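PDB 5Y1F: NAD dependent epimerase/dehydratase family, which probably catalyses the NAD+-dependent oxidation of the hydroxyl group of L-threonine, working as a single-chain L-threonine dehydrogenase with bound NAD. Local coordinates for residues A[36-41]-A[235-240]; A[198-203]-A[260-265]; A[202-207]-A[273-278]; A[207-212]-A[318-323]. One frame throughout, in Å; residues are numbered along the deposited sequence.

Contact 1 (A[36-41]-A[235-240]); sequences VLALQE and ATLELM
Leu237 carries this contact: of the 109 Å² buried between 36-41 and 235-240, 59 Å² belong to it, and its two methyls are shared between Ala38 and Leu39. CD1 of Leu237 lies 4.1 Å from CB of Ala38, while CD2 of Leu237 comes to 3.5 Å from CD2 of Leu39, a close methyl-to-methyl approach. The fork of Leu237 thus spans two consecutive residues of the facing helix. Both leucines have CG beside the backbone N and anti to the carbonyl carbon (chi1 -70° for Leu39, -66° for Leu237). In Leu39 the first bond of the side chain runs along the interface, not at Leu237, and it is the end that comes to its partner; the two leucines meet at a slant.

The helices involved, 30-43 and 229-241, pack against one face of the central sheet of the Rossmann-type domain. Tyr87 of strand 83-88 lies beneath them and touches both Leu39 and Leu237. The backbones stay apart, 8.3 Å between CA of Leu39 and CA of Leu237 at their nearest. Every atom meeting across the interface is a carbon, which implies a purely apolar contact that sets little directional constraint and adds to the packing of both helices on Tyr87.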
loop_
_atom_site.group_PDB
_atom_site.type_symbol
_atom_site.label_atom_id
_atom_site.label_comp_id
_atom_site.label_asym_id
_atom_site.label_seq_id
_atom_site.Cartn_x
_atom_site.Cartn_y
_atom_site.Cartn_z
ATOM N N VAL A 36 9.468 7.440 1.223
ATOM C CA VAL A 36 10.191 8.668 1.551
ATOM C C VAL A 36 11.630 8.601 1.039
ATOM O O VAL A 36 12.102 9.550 0.383
ATOM C CB VAL A 36 10.135 8.968 3.043
ATOM C CG1 VAL A 36 11.091 10.073 3.402
ATOM C CG2 VAL A 36 8.722 9.329 3.445
ATOM N N LEU A 37 12.314 7.488 1.285
ATOM C CA LEU A 37 13.666 7.324 0.783
ATOM C C LEU A 37 13.727 7.390 -0.712
ATOM O O LEU A 37 14.616 8.089 -1.271
ATOM C CB LEU A 37 14.254 5.992 1.263
ATOM C CG LEU A 37 15.675 5.665 0.759
ATOM C CD1 LEU A 37 16.661 6.762 1.137
ATOM C CD2 LEU A 37 16.131 4.292 1.244
ATOM N N ALA A 38 12.856 6.688 -1.416
ATOM C CA ALA A 38 12.896 6.686 -2.849
ATOM C C ALA A 38 12.658 8.096 -3.396
ATOM O O ALA A 38 13.287 8.489 -4.389
ATOM C CB ALA A 38 11.879 5.713 -3.404
ATOM N N LEU A 39 11.756 8.847 -2.780
ATOM C CA LEU A 39 11.452 10.209 -3.265
ATOM C C LEU A 39 12.618 11.142 -2.947
ATOM O O LEU A 39 12.949 12.008 -3.768
ATOM C CB LEU A 39 10.167 10.711 -2.637
ATOM C CG LEU A 39 8.896 10.057 -3.089
ATOM C CD1 LEU A 39 7.737 10.420 -2.170
ATOM C CD2 LEU A 39 8.609 10.458 -4.529
ATOM N N GLN A 40 13.245 10.963 -1.810
ATOM C CA GLN A 40 14.445 11.780 -1.486
ATOM C C GLN A 40 15.523 11.532 -2.533
ATOM O O GLN A 40 16.173 12.493 -2.996
ATOM C CB GLN A 40 15.003 11.452 -0.111
ATOM C CG GLN A 40 14.128 11.933 1.022
ATOM C CD GLN A 40 14.644 11.459 2.369
ATOM O OE1 GLN A 40 14.652 12.248 3.329
ATOM N NE2 GLN A 40 14.982 10.216 2.479
ATOM N N GLU A 41 15.734 10.279 -2.927
ATOM C CA GLU A 41 16.782 9.983 -3.906
ATOM C C GLU A 41 16.408 10.501 -5.289
ATOM O O GLU A 41 17.275 10.960 -6.041
ATOM C CB GLU A 41 17.009 8.481 -3.949
ATOM C CG GLU A 41 17.638 7.914 -2.697
ATOM C CD GLU A 41 17.845 6.418 -2.837
ATOM O OE1 GLU A 41 17.257 5.635 -2.061
ATOM O OE2 GLU A 41 18.524 6.037 -3.805
ATOM N N ALA A 235 6.538 0.942 -8.998
ATOM C CA ALA A 235 5.295 1.092 -9.687
ATOM C C ALA A 235 4.686 2.447 -9.393
ATOM O O ALA A 235 4.167 3.136 -10.295
ATOM C CB ALA A 235 4.311 -0.017 -9.297
ATOM N N THR A 236 4.744 2.847 -8.138
ATOM C CA THR A 236 4.159 4.096 -7.682
ATOM C C THR A 236 4.828 5.279 -8.399
ATOM O O THR A 236 4.161 6.188 -8.913
ATOM C CB THR A 236 4.311 4.204 -6.166
ATOM O OG1 THR A 236 3.598 3.093 -5.551
ATOM C CG2 THR A 236 3.733 5.490 -5.644
ATOM N N LEU A 237 6.164 5.267 -8.420
ATOM C CA LEU A 237 6.923 6.328 -9.086
ATOM C C LEU A 237 6.731 6.324 -10.582
ATOM O O LEU A 237 6.589 7.408 -11.189
ATOM C CB LEU A 237 8.406 6.209 -8.747
ATOM C CG LEU A 237 8.737 6.451 -7.284
ATOM C CD1 LEU A 237 10.250 6.393 -7.095
ATOM C CD2 LEU A 237 8.161 7.734 -6.717
ATOM N N GLU A 238 6.702 5.157 -11.198
ATOM C CA GLU A 238 6.486 5.089 -12.633
ATOM C C GLU A 238 5.104 5.603 -13.008
ATOM O O GLU A 238 4.948 6.370 -13.988
ATOM C CB GLU A 238 6.657 3.666 -13.156
ATOM C CG GLU A 238 8.094 3.217 -13.181
ATOM C CD GLU A 238 8.264 1.796 -13.650
ATOM O OE1 GLU A 238 7.271 1.121 -13.949
ATOM O OE2 GLU A 238 9.417 1.315 -13.599
ATOM N N LEU A 239 4.071 5.218 -12.258
ATOM C CA LEU A 239 2.742 5.715 -12.547
ATOM C C LEU A 239 2.702 7.239 -12.410
ATOM O O LEU A 239 2.157 7.935 -13.251
ATOM C CB LEU A 239 1.721 5.076 -11.591
ATOM C CG LEU A 239 0.296 5.673 -11.670
ATOM C CD1 LEU A 239 -0.241 5.641 -13.090
ATOM C CD2 LEU A 239 -0.621 4.889 -10.711
ATOM N N MET A 240 3.300 7.758 -11.359
ATOM C CA MET A 240 3.307 9.206 -11.167
ATOM C C MET A 240 4.048 9.964 -12.236
ATOM O O MET A 240 3.707 11.128 -12.499
ATOM C CB MET A 240 3.819 9.534 -9.776
ATOM C CG MET A 240 2.814 9.189 -8.673
ATOM S SD MET A 240 1.316 10.186 -8.677
ATOM C CE MET A 240 1.868 11.654 -7.839
#

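Contact 2 (A[198-203]-A[260-265]); sequences TDYAVE and FSAEEL
Ala201 and Leu265 form the tighter half of this helix-to-helix contact, which joins the start of helix 199-211 to the turn where strand 258-261 passes into helix 262-270 through a capping box of Ser261 and Glu264. CD2 of Leu265 sits 3.6 Å from CB of Ala201 and almost as near its CA, so the methyl rests against the backbone of the facing helix as well as on its side chain. Leu265 reaches there with CG anti to the backbone N (chi1 -180°). The other half is aromatic: CE2 of Tyr200 is 4.2 Å from CB of Ala262, which approaches the ring obliquely. All four residues are buried.

Polar bridging is left to a water. It accepts from OH of Tyr200 at 2.6 Å, lying in the plane of the ring at its edge, and donates to O of Phe260 at 2.8 Å. The buried phenol is thereby tied to the strand end without touching it directly. Further out, Leu224 and Met226 of strand 223-228 pack against Tyr200, and Ile187 of strand 178-187 touches both Ala201 and Phe260. On the preceding loop, Thr198 touches the bound NAD, which places the beginning of helix 199-211 at the cofactor pocket.

In the capping box, N of Glu264 donates to OG of Ser261, and Glu264 in turn has a salt bridge to Arg223. In the reciprocal bond, N of Ser261 reaches OE1 of Glu264 at 2.9 Å, nearly straight at 167° but from above the carboxylate plane.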
loop_
_atom_site.group_PDB
_atom_site.type_symbol
_atom_site.label_atom_id
_atom_site.label_comp_id
_atom_site.label_asym_id
_atom_site.label_seq_id
_atom_site.Cartn_x
_atom_site.Cartn_y
_atom_site.Cartn_z
ATOM N N THR A 198 -2.546 -9.277 5.134
ATOM C CA THR A 198 -1.523 -9.898 4.315
ATOM C C THR A 198 -0.194 -10.017 5.029
ATOM O O THR A 198 0.750 -10.630 4.503
ATOM C CB THR A 198 -1.345 -9.181 2.973
ATOM O OG1 THR A 198 -1.043 -7.822 3.194
ATOM C CG2 THR A 198 -2.622 -9.200 2.190
ATOM N N ASP A 199 -0.142 -9.610 6.289
ATOM C CA ASP A 199 1.115 -9.572 7.015
ATOM C C ASP A 199 1.615 -10.916 7.400
ATOM O O ASP A 199 2.754 -11.034 7.871
ATOM C CB ASP A 199 1.022 -8.677 8.217
ATOM C CG ASP A 199 1.546 -7.289 7.921
ATOM O OD1 ASP A 199 2.320 -7.120 6.927
ATOM O OD2 ASP A 199 1.303 -6.377 8.741
ATOM N N TYR A 200 0.861 -11.987 7.176
ATOM C CA TYR A 200 1.381 -13.306 7.473
ATOM C C TYR A 200 2.617 -13.599 6.639
ATOM O O TYR A 200 3.473 -14.380 7.065
ATOM C CB TYR A 200 0.316 -14.425 7.268
ATOM C CG TYR A 200 -0.246 -14.542 5.865
ATOM C CD1 TYR A 200 -1.395 -13.845 5.524
ATOM C CD2 TYR A 200 0.340 -15.332 4.872
ATOM C CE1 TYR A 200 -1.922 -13.930 4.257
ATOM C CE2 TYR A 200 -0.162 -15.395 3.593
ATOM C CZ TYR A 200 -1.324 -14.699 3.280
ATOM O OH TYR A 200 -1.882 -14.756 2.023
ATOM N N ALA A 201 2.718 -13.028 5.450
ATOM C CA ALA A 201 3.879 -13.291 4.618
ATOM C C ALA A 201 5.117 -12.602 5.229
ATOM O O ALA A 201 6.161 -13.273 5.519
ATOM C CB ALA A 201 3.620 -12.901 3.172
ATOM N N VAL A 202 4.982 -11.368 5.667
ATOM C CA VAL A 202 6.069 -10.684 6.306
ATOM C C VAL A 202 6.456 -11.388 7.595
ATOM O O VAL A 202 7.643 -11.637 7.848
ATOM C CB VAL A 202 5.754 -9.196 6.526
ATOM C CG1 VAL A 202 6.811 -8.511 7.339
ATOM C CG2 VAL A 202 5.623 -8.482 5.196
ATOM N N GLU A 203 5.473 -11.663 8.435
ATOM C CA GLU A 203 5.750 -12.314 9.728
ATOM C C GLU A 203 6.421 -13.644 9.576
ATOM O O GLU A 203 7.316 -14.010 10.367
ATOM C CB GLU A 203 4.476 -12.478 10.540
ATOM C CG GLU A 203 3.816 -11.196 10.975
ATOM C CD GLU A 203 2.517 -11.385 11.755
ATOM O OE1 GLU A 203 1.946 -10.340 12.144
ATOM O OE2 GLU A 203 2.092 -12.551 11.928
ATOM N N PHE A 260 0.799 -16.779 -4.476
ATOM C CA PHE A 260 1.271 -18.022 -3.864
ATOM C C PHE A 260 0.475 -18.251 -2.607
ATOM O O PHE A 260 -0.079 -17.318 -2.054
ATOM C CB PHE A 260 2.763 -18.001 -3.559
ATOM C CG PHE A 260 3.238 -16.808 -2.780
ATOM C CD1 PHE A 260 3.004 -16.679 -1.436
ATOM C CD2 PHE A 260 3.995 -15.796 -3.417
ATOM C CE1 PHE A 260 3.438 -15.569 -0.746
ATOM C CE2 PHE A 260 4.427 -14.693 -2.710
ATOM C CZ PHE A 260 4.166 -14.578 -1.398
ATOM N N SER A 261 0.416 -19.511 -2.167
ATOM C CA SER A 261 -0.228 -19.830 -0.916
ATOM C C SER A 261 0.761 -19.739 0.250
ATOM O O SER A 261 1.981 -19.719 0.056
ATOM C CB SER A 261 -0.812 -21.219 -0.942
ATOM O OG SER A 261 0.198 -22.145 -1.049
ATOM N N ALA A 262 0.221 -19.707 1.449
ATOM C CA ALA A 262 1.051 -19.637 2.647
ATOM C C ALA A 262 2.032 -20.804 2.733
ATOM O O ALA A 262 3.219 -20.584 3.017
ATOM C CB ALA A 262 0.201 -19.550 3.906
ATOM N N GLU A 263 1.583 -22.019 2.467
ATOM C CA GLU A 263 2.523 -23.150 2.518
ATOM C C GLU A 263 3.542 -23.075 1.402
ATOM O O GLU A 263 4.636 -23.596 1.574
ATOM C CB GLU A 263 1.787 -24.490 2.538
ATOM C CG GLU A 263 1.002 -24.833 1.311
ATOM C CD GLU A 263 0.421 -26.239 1.302
ATOM O OE1 GLU A 263 0.767 -27.085 2.185
ATOM O OE2 GLU A 263 -0.234 -26.544 0.312
ATOM N N GLU A 264 3.194 -22.530 0.240
ATOM C CA GLU A 264 4.206 -22.340 -0.787
ATOM C C GLU A 264 5.302 -21.391 -0.316
ATOM O O GLU A 264 6.508 -21.584 -0.589
ATOM C CB GLU A 264 3.561 -21.873 -2.098
ATOM C CG GLU A 264 2.736 -23.003 -2.760
ATOM C CD GLU A 264 1.758 -22.556 -3.850
ATOM O OE1 GLU A 264 1.580 -21.351 -4.079
ATOM O OE2 GLU A 264 0.980 -23.429 -4.346
ATOM N N LEU A 265 4.925 -20.332 0.376
ATOM C CA LEU A 265 5.912 -19.410 0.950
ATOM C C LEU A 265 6.749 -20.134 2.007
ATOM O O LEU A 265 7.973 -19.973 2.050
ATOM C CB LEU A 265 5.224 -18.177 1.519
ATOM C CG LEU A 265 6.204 -17.182 2.127
ATOM C CD1 LEU A 265 7.170 -16.648 1.085
ATOM C CD2 LEU A 265 5.426 -16.030 2.763
HETATM O O HOH W 1 -0.541 -16.566 0.652
#

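Contact 3 (A[202-207]-A[273-278]); sequences VEMYFD and VDFNCL
Met204 on helix 199-211 faces Phe275, just before strand 276-279, and Cys277 within it, and the backbones come nearest at CA of Met204 and CA of Cys277, 8.1 Å apart. Segment 202-207 is helical throughout, whereas 273-278 is extended and becomes regular strand from Asn276. That strand pairs in parallel with strand 213-216, giving a small two-stranded sheet outside the main one, with the helix packed on it.

The principal side-chain motif is a Met-aromatic contact. SD of Met204 lies 5.4 Å from the centroid of the Phe275 ring and 80° off its normal, evidence that the sulfur is at the ring edge. CG of Met204 is 3.7 Å from CZ of Phe275, against 4.0 Å from SD of Met204 to the same CZ, and the two side chains cross at about a right angle. CB of Phe275 already points at the helix, and chi1 of 86° sets the CE1-CZ side of the ring against CG of Met204. Ala208 and Ile269 also touch Phe275, so the ring lies where helices 199-211 and 262-270 meet the sheet.

Met204 is extended as far as SD, with its first two torsions near 180°; the bend comes at chi3, -77°. This turns the terminal methyl toward the strand and sets CE of Met204 3.9 Å from SG of Cys277.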
loop_
_atom_site.group_PDB
_atom_site.type_symbol
_atom_site.label_atom_id
_atom_site.label_comp_id
_atom_site.label_asym_id
_atom_site.label_seq_id
_atom_site.Cartn_x
_atom_site.Cartn_y
_atom_site.Cartn_z
ATOM N N VAL A 202 4.982 -11.368 5.667
ATOM C CA VAL A 202 6.069 -10.684 6.306
ATOM C C VAL A 202 6.456 -11.388 7.595
ATOM O O VAL A 202 7.643 -11.637 7.848
ATOM C CB VAL A 202 5.754 -9.196 6.526
ATOM C CG1 VAL A 202 6.811 -8.511 7.339
ATOM C CG2 VAL A 202 5.623 -8.482 5.196
ATOM N N GLU A 203 5.473 -11.663 8.435
ATOM C CA GLU A 203 5.750 -12.314 9.728
ATOM C C GLU A 203 6.421 -13.644 9.576
ATOM O O GLU A 203 7.316 -14.010 10.367
ATOM C CB GLU A 203 4.476 -12.478 10.540
ATOM C CG GLU A 203 3.816 -11.196 10.975
ATOM C CD GLU A 203 2.517 -11.385 11.755
ATOM O OE1 GLU A 203 1.946 -10.340 12.144
ATOM O OE2 GLU A 203 2.092 -12.551 11.928
ATOM N N MET A 204 6.099 -14.376 8.535
ATOM C CA MET A 204 6.660 -15.698 8.346
ATOM C C MET A 204 8.167 -15.496 8.153
ATOM O O MET A 204 8.976 -16.273 8.700
ATOM C CB MET A 204 6.039 -16.400 7.128
ATOM C CG MET A 204 6.363 -17.838 7.103
ATOM S SD MET A 204 5.697 -18.706 5.655
ATOM C CE MET A 204 3.966 -18.852 6.133
ATOM N N TYR A 205 8.582 -14.531 7.311
ATOM C CA TYR A 205 10.005 -14.290 7.156
ATOM C C TYR A 205 10.669 -13.892 8.485
ATOM O O TYR A 205 11.749 -14.408 8.820
ATOM C CB TYR A 205 10.236 -13.171 6.123
ATOM C CG TYR A 205 10.070 -13.544 4.688
ATOM C CD1 TYR A 205 11.032 -14.291 4.028
ATOM C CD2 TYR A 205 8.960 -13.141 3.952
ATOM C CE1 TYR A 205 10.967 -14.533 2.645
ATOM C CE2 TYR A 205 8.836 -13.457 2.612
ATOM C CZ TYR A 205 9.871 -14.096 1.953
ATOM O OH TYR A 205 9.755 -14.368 0.619
ATOM N N PHE A 206 10.104 -12.895 9.142
ATOM C CA PHE A 206 10.698 -12.408 10.377
ATOM C C PHE A 206 10.879 -13.526 11.393
ATOM O O PHE A 206 11.957 -13.687 11.989
ATOM C CB PHE A 206 9.864 -11.291 11.007
ATOM C CG PHE A 206 10.147 -9.895 10.482
ATOM C CD1 PHE A 206 9.760 -9.482 9.220
ATOM C CD2 PHE A 206 10.741 -8.954 11.301
ATOM C CE1 PHE A 206 9.976 -8.167 8.784
ATOM C CE2 PHE A 206 10.895 -7.632 10.891
ATOM C CZ PHE A 206 10.531 -7.240 9.624
ATOM N N ASP A 207 9.820 -14.285 11.648
ATOM C CA ASP A 207 9.850 -15.310 12.679
ATOM C C ASP A 207 10.665 -16.520 12.270
ATOM O O ASP A 207 11.405 -17.105 13.114
ATOM C CB ASP A 207 8.431 -15.711 13.056
ATOM C CG ASP A 207 7.746 -14.714 13.936
ATOM O OD1 ASP A 207 8.236 -13.567 14.168
ATOM O OD2 ASP A 207 6.663 -15.051 14.441
ATOM N N VAL A 273 16.233 -21.458 5.352
ATOM C CA VAL A 273 16.260 -21.375 6.796
ATOM C C VAL A 273 15.412 -22.500 7.378
ATOM O O VAL A 273 14.374 -22.855 6.824
ATOM C CB VAL A 273 15.740 -19.999 7.263
ATOM C CG1 VAL A 273 15.324 -20.013 8.725
ATOM C CG2 VAL A 273 16.831 -18.953 7.053
ATOM N N ASP A 274 15.911 -23.134 8.429
ATOM C CA ASP A 274 15.155 -24.177 9.093
ATOM C C ASP A 274 14.069 -23.529 9.928
ATOM O O ASP A 274 14.379 -22.733 10.788
ATOM C CB ASP A 274 16.075 -24.959 10.035
ATOM C CG ASP A 274 15.409 -26.177 10.614
ATOM O OD1 ASP A 274 14.907 -27.006 9.826
ATOM O OD2 ASP A 274 15.374 -26.307 11.856
ATOM N N PHE A 275 12.805 -23.913 9.754
ATOM C CA PHE A 275 11.781 -23.407 10.728
ATOM C C PHE A 275 10.495 -24.221 10.782
ATOM O O PHE A 275 10.220 -24.934 9.870
ATOM C CB PHE A 275 11.466 -21.862 10.588
ATOM C CG PHE A 275 10.391 -21.514 9.555
ATOM C CD1 PHE A 275 9.219 -20.904 9.911
ATOM C CD2 PHE A 275 10.611 -21.787 8.238
ATOM C CE1 PHE A 275 8.261 -20.555 8.919
ATOM C CE2 PHE A 275 9.667 -21.493 7.264
ATOM C CZ PHE A 275 8.488 -20.869 7.598
ATOM N N ASN A 276 9.844 -24.169 11.942
ATOM C CA ASN A 276 8.593 -24.876 12.199
ATOM C C ASN A 276 7.419 -23.907 11.944
ATOM O O ASN A 276 7.287 -22.897 12.622
ATOM C CB ASN A 276 8.585 -25.334 13.668
ATOM C CG ASN A 276 7.401 -26.215 14.013
ATOM O OD1 ASN A 276 7.075 -27.141 13.278
ATOM N ND2 ASN A 276 6.774 -25.952 15.161
ATOM N N CYS A 277 6.575 -24.221 10.963
ATOM C CA CYS A 277 5.408 -23.378 10.684
ATOM C C CYS A 277 4.133 -24.088 11.101
ATOM O O CYS A 277 3.874 -25.174 10.599
ATOM C CB CYS A 277 5.349 -23.053 9.212
ATOM S SG CYS A 277 4.307 -21.660 8.828
ATOM N N LEU A 278 3.359 -23.490 11.977
ATOM C CA LEU A 278 2.069 -24.046 12.422
ATOM C C LEU A 278 0.997 -23.099 11.932
ATOM O O LEU A 278 1.196 -21.870 11.909
ATOM C CB LEU A 278 2.002 -24.102 13.944
ATOM C CG LEU A 278 2.976 -25.115 14.567
ATOM C CD1 LEU A 278 2.774 -25.084 16.083
ATOM C CD2 LEU A 278 2.774 -26.521 13.995
#

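Contact 4 (A[207-212]-A[318-323]); sequences DAVESG and EMITNL
Val209 lays both methyls against Leu323, and one of them also approaches Ile320. CG1 of Val209, anti to its backbone N (chi1 168°), lies alongside CB of Leu323 at 4.0 Å and against the carbonyl group of Leu323, 3.7 Å from C. CG2 of Val209 stands beside the valine's own N and closes on CB of Leu323 at 4.1 Å; it meets CG2 of Ile320 more loosely at 4.5 Å. The branched valine is therefore set astride CB of Leu323. Leu323 itself has CG beside its backbone N (chi1 -70°), and its side chain also touches Tyr205 and Phe206, one turn earlier on the valine's helix.

This helix-to-helix packing, CA of Val209 being 6.6 Å from CA of Leu323, joins the chain's final helix, 312-326, to the last turn of helix 199-211, which begins at the NAD pocket. Past that turn Gly212 leaves helical geometry with positive phi (76°).

Two polar side chains fold back on their own helices. O of Glu318, 3.0 Å from ND2 of Asn322, lies near the amide plane of Asn322; N and ND2 of Asn322 reach that oxygen from opposite faces of the Glu318 carbonyl plane. Ser211 likewise grips O of Asp207 twice, through N and through OG, the latter at 3.1 Å.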
loop_
_atom_site.group_PDB
_atom_site.type_symbol
_atom_site.label_atom_id
_atom_site.label_comp_id
_atom_site.label_asym_id
_atom_site.label_seq_id
_atom_site.Cartn_x
_atom_site.Cartn_y
_atom_site.Cartn_z
ATOM N N ASP A 207 9.820 -14.285 11.648
ATOM C CA ASP A 207 9.850 -15.310 12.679
ATOM C C ASP A 207 10.665 -16.520 12.270
ATOM O O ASP A 207 11.405 -17.105 13.114
ATOM C CB ASP A 207 8.431 -15.711 13.056
ATOM C CG ASP A 207 7.746 -14.714 13.936
ATOM O OD1 ASP A 207 8.236 -13.567 14.168
ATOM O OD2 ASP A 207 6.663 -15.051 14.441
ATOM N N ALA A 208 10.668 -16.890 11.008
ATOM C CA ALA A 208 11.565 -17.919 10.538
ATOM C C ALA A 208 12.999 -17.608 10.881
ATOM O O ALA A 208 13.700 -18.467 11.436
ATOM C CB ALA A 208 11.417 -18.170 9.068
ATOM N N VAL A 209 13.426 -16.409 10.587
ATOM C CA VAL A 209 14.828 -16.048 10.782
ATOM C C VAL A 209 15.096 -15.819 12.256
ATOM O O VAL A 209 16.140 -16.291 12.765
ATOM C CB VAL A 209 15.190 -14.805 9.955
ATOM C CG1 VAL A 209 16.541 -14.245 10.373
ATOM C CG2 VAL A 209 15.150 -15.093 8.481
ATOM N N GLU A 210 14.188 -15.172 12.981
ATOM C CA GLU A 210 14.433 -14.844 14.396
ATOM C C GLU A 210 14.433 -16.073 15.305
ATOM O O GLU A 210 15.205 -16.118 16.276
ATOM C CB GLU A 210 13.398 -13.864 14.913
ATOM C CG GLU A 210 13.734 -12.406 14.709
ATOM C CD GLU A 210 12.688 -11.479 15.305
ATOM O OE1 GLU A 210 12.426 -11.608 16.527
ATOM O OE2 GLU A 210 12.141 -10.623 14.568
ATOM N N SER A 211 13.449 -16.947 15.145
ATOM C CA SER A 211 13.212 -17.988 16.137
ATOM C C SER A 211 13.130 -19.383 15.579
ATOM O O SER A 211 13.048 -20.338 16.349
ATOM C CB SER A 211 11.947 -17.695 16.903
ATOM O OG SER A 211 10.817 -17.908 16.069
ATOM N N GLY A 212 13.035 -19.529 14.265
ATOM C CA GLY A 212 12.894 -20.825 13.681
ATOM C C GLY A 212 11.487 -21.391 13.844
ATOM O O GLY A 212 11.285 -22.593 13.694
ATOM N N GLU A 318 16.317 -11.333 -0.710
ATOM C CA GLU A 318 16.455 -10.000 -0.099
ATOM C C GLU A 318 15.999 -10.046 1.344
ATOM O O GLU A 318 16.583 -9.452 2.251
ATOM C CB GLU A 318 15.627 -8.962 -0.854
ATOM C CG GLU A 318 16.239 -8.474 -2.145
ATOM C CD GLU A 318 17.359 -7.464 -1.956
ATOM O OE1 GLU A 318 17.776 -7.167 -0.797
ATOM O OE2 GLU A 318 17.898 -7.030 -3.011
ATOM N N MET A 319 14.831 -10.637 1.563
ATOM C CA MET A 319 14.260 -10.677 2.896
ATOM C C MET A 319 15.198 -11.406 3.856
ATOM O O MET A 319 15.496 -10.933 4.983
ATOM C CB MET A 319 12.908 -11.391 2.874
ATOM C CG MET A 319 11.797 -10.644 2.188
ATOM S SD MET A 319 11.290 -9.129 3.013
ATOM C CE MET A 319 10.436 -9.806 4.402
ATOM N N ILE A 320 15.581 -12.622 3.479
ATOM C CA ILE A 320 16.358 -13.435 4.398
ATOM C C ILE A 320 17.736 -12.823 4.667
ATOM O O ILE A 320 18.188 -12.790 5.839
ATOM C CB ILE A 320 16.473 -14.901 3.916
ATOM C CG1 ILE A 320 15.092 -15.550 3.990
ATOM C CG2 ILE A 320 17.530 -15.663 4.746
ATOM C CD1 ILE A 320 15.039 -16.949 3.456
ATOM N N THR A 321 18.391 -12.303 3.644
ATOM C CA THR A 321 19.712 -11.700 3.844
ATOM C C THR A 321 19.633 -10.552 4.859
ATOM O O THR A 321 20.403 -10.500 5.831
ATOM C CB THR A 321 20.327 -11.268 2.539
ATOM O OG1 THR A 321 20.439 -12.408 1.664
ATOM C CG2 THR A 321 21.693 -10.643 2.780
ATOM N N ASN A 322 18.695 -9.628 4.668
ATOM C CA ASN A 322 18.584 -8.473 5.537
ATOM C C ASN A 322 18.139 -8.866 6.927
ATOM O O ASN A 322 18.644 -8.353 7.942
ATOM C CB ASN A 322 17.666 -7.425 4.918
ATOM C CG ASN A 322 18.383 -6.630 3.855
ATOM O OD1 ASN A 322 19.240 -5.814 4.204
ATOM N ND2 ASN A 322 18.154 -6.904 2.588
ATOM N N LEU A 323 17.201 -9.802 7.034
ATOM C CA LEU A 323 16.743 -10.233 8.337
ATOM C C LEU A 323 17.801 -10.983 9.123
ATOM O O LEU A 323 17.918 -10.781 10.338
ATOM C CB LEU A 323 15.436 -11.031 8.237
ATOM C CG LEU A 323 14.211 -10.224 7.852
ATOM C CD1 LEU A 323 13.089 -11.157 7.463
ATOM C CD2 LEU A 323 13.742 -9.303 8.972
#

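How the contacts relate
Helix 199-211 unites contacts 2, 3 and 4, using successive parts of its length, with centres 9 Å apart from contact 2 to 3 and 8 Å from 3 to 4. Contacts 2 and 3 share Val202 and Glu203 and meet where CG of Leu265 lies 3.9 Å from SD of Met204. Contacts 3 and 4 share Asp207 and are joined by a probable hydrogen bond from N of Asn276 to O of Gly212, 2.8 Å. Contact 1 stands apart, its nearest atoms about 11 Å from contact 4. Thr198 of contact 2 touches NAD, while the side chains of Ala201 and, in contact 1, Leu39 are about 9 and 12 Å from it; contact 3 is remote from the annotated sites.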